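Local coordinates for EGF family domain-containing protein (Toxoplasma gondii, PDB 4Z80), which probably acts in host cell invasion by binding its RON2-like partner at the moving junction between parasite and host, at residues A13-M16 against D17-I21. Numbering follows the deposited sequence.
Sequences ATYM and DRFNI
Y15 meets R18 and F19 in a local contact at the C-terminal end of helix 8-16, where the helix tightens into a 3-10 turn before helix 21-24. The change of winding can be read from the bonds: D17 N still reaches back four residues, weakly, to A13 O, whereas R18 N bonds Y15 O and F19 N bonds M16 O (2.9 Å), each three residues back. Y15 O is gripped twice by the same residue, by R18 N and, through a bent bond, by the side-chain R18 NE at 3.1 Å. With CG set between the backbone N and the carbonyl carbon (chi1 73°) and a bend at chi3, the arginine folds back along the helix so that Y15 CD1 sits over one face of the guanidinium, toward its rim; R18 CZ lies 3.4 Å from Y15 CD1, and the two planes are 33° apart. Its NH2 donates to a water held by T14 O, and a second water links T14 O to D17 OD2, which also forms a salt bridge with K343. F19 turns its edge to the face of Y15, the planes at 76° and F19 CE2 3.8 Å from Y15 CE2. R18 CG covers one face of the phenylalanine. M16, bent at chi2 and chi3, brings SD obliquely to the F19 ring, 4.9 Å from its centroid. Residues far along the chain join this helix end: W355 and T447 pack against F19, and Y15 OH accepts from D461 N. Bonds from i to i-3 taking over from the i to i-4 bonds of the alpha-helix, with an arginine folded back onto a last-turn carbonyl, mark a 3-10 C-terminal helix ending.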
loop_
_atom_site.group_PDB
_atom_site.type_symbol
_atom_site.label_atom_id
_atom_site.label_comp_id
_atom_site.label_asym_id
_atom_site.label_seq_id
_atom_site.Cartn_x
_atom_site.Cartn_y
_atom_site.Cartn_z
ATOM N N ALA A 13 27.043 -0.026 13.113
ATOM C CA ALA A 13 25.817 0.434 13.767
ATOM C C ALA A 13 24.924 1.187 12.783
ATOM O O ALA A 13 23.703 1.001 12.766
ATOM C CB ALA A 13 26.151 1.315 14.968
ATOM N N THR A 14 25.524 2.027 11.947
ATOM C CA THR A 14 24.762 2.785 10.955
ATOM C C THR A 14 24.059 1.847 9.978
ATOM O O THR A 14 22.890 2.054 9.648
ATOM C CB THR A 14 25.673 3.757 10.186
ATOM O OG1 THR A 14 26.119 4.783 11.082
ATOM C CG2 THR A 14 24.948 4.405 9.015
ATOM N N TYR A 15 24.764 0.813 9.528
ATOM C CA TYR A 15 24.180 -0.165 8.622
ATOM C C TYR A 15 23.066 -0.957 9.311
ATOM O O TYR A 15 21.979 -1.117 8.755
ATOM C CB TYR A 15 25.253 -1.125 8.080
ATOM C CG TYR A 15 24.669 -2.304 7.320
ATOM C CD1 TYR A 15 24.183 -2.153 6.030
ATOM C CD2 TYR A 15 24.584 -3.558 7.907
ATOM C CE1 TYR A 15 23.626 -3.233 5.338
ATOM C CE2 TYR A 15 24.039 -4.639 7.225
ATOM C CZ TYR A 15 23.559 -4.467 5.948
ATOM O OH TYR A 15 23.021 -5.556 5.289
ATOM N N MET A 16 23.330 -1.446 10.518
ATOM C CA MET A 16 22.381 -2.331 11.199
ATOM C C MET A 16 21.111 -1.611 11.636
ATOM O O MET A 16 20.109 -2.262 11.931
ATOM C CB MET A 16 23.047 -2.994 12.408
ATOM C CG MET A 16 24.068 -4.061 12.025
ATOM S SD MET A 16 23.390 -5.445 11.113
ATOM C CE MET A 16 22.290 -6.176 12.334
ATOM N N ASP A 17 21.150 -0.281 11.648
ATOM C CA ASP A 17 19.975 0.541 11.946
ATOM C C ASP A 17 18.802 0.181 11.030
ATOM O O ASP A 17 17.642 0.301 11.429
ATOM C CB ASP A 17 20.354 2.023 11.813
ATOM C CG ASP A 17 19.212 2.978 12.114
ATOM O OD1 ASP A 17 18.464 2.769 13.090
ATOM O OD2 ASP A 17 19.096 3.974 11.371
ATOM N N ARG A 18 19.090 -0.304 9.820
ATOM C CA ARG A 18 18.025 -0.603 8.866
ATOM C C ARG A 18 17.178 -1.800 9.320
ATOM O O ARG A 18 16.107 -2.046 8.759
ATOM C CB ARG A 18 18.594 -0.852 7.455
ATOM C CG ARG A 18 19.325 -2.183 7.269
ATOM C CD ARG A 18 20.130 -2.215 5.959
ATOM N NE ARG A 18 20.978 -1.032 5.865
ATOM C CZ ARG A 18 21.448 -0.521 4.728
ATOM N NH1 ARG A 18 21.178 -1.097 3.565
ATOM N NH2 ARG A 18 22.193 0.573 4.764
ATOM N N PHE A 19 17.645 -2.525 10.334
ATOM C CA PHE A 19 16.923 -3.698 10.835
ATOM C C PHE A 19 16.194 -3.393 12.143
ATOM O O PHE A 19 15.566 -4.286 12.718
ATOM C CB PHE A 19 17.882 -4.885 11.010
ATOM C CG PHE A 19 18.559 -5.292 9.728
ATOM C CD1 PHE A 19 17.835 -5.859 8.697
ATOM C CD2 PHE A 19 19.912 -5.066 9.548
ATOM C CE1 PHE A 19 18.456 -6.216 7.499
ATOM C CE2 PHE A 19 20.532 -5.422 8.359
ATOM C CZ PHE A 19 19.800 -5.994 7.342
ATOM N N ASN A 20 16.233 -2.138 12.595
ATOM C CA ASN A 20 15.554 -1.761 13.840
ATOM C C ASN A 20 14.102 -1.393 13.565
ATOM O O ASN A 20 13.718 -0.220 13.532
ATOM C CB ASN A 20 16.270 -0.609 14.545
ATOM C CG ASN A 20 15.773 -0.405 15.955
ATOM O OD1 ASN A 20 14.729 -0.937 16.326
ATOM N ND2 ASN A 20 16.510 0.359 16.748
ATOM N N ILE A 21 13.289 -2.426 13.395
ATOM C CA ILE A 21 11.934 -2.267 12.888
ATOM C C ILE A 21 11.031 -1.475 13.837
ATOM O O ILE A 21 10.349 -0.566 13.393
ATOM C CB ILE A 21 11.342 -3.658 12.552
ATOM C CG1 ILE A 21 12.033 -4.192 11.288
ATOM C CG2 ILE A 21 9.822 -3.591 12.326
ATOM C CD1 ILE A 21 11.701 -5.622 10.946
HETATM O O HOH W 1 21.555 1.926 7.279
HETATM O O HOH W 2 21.368 4.534 9.833
#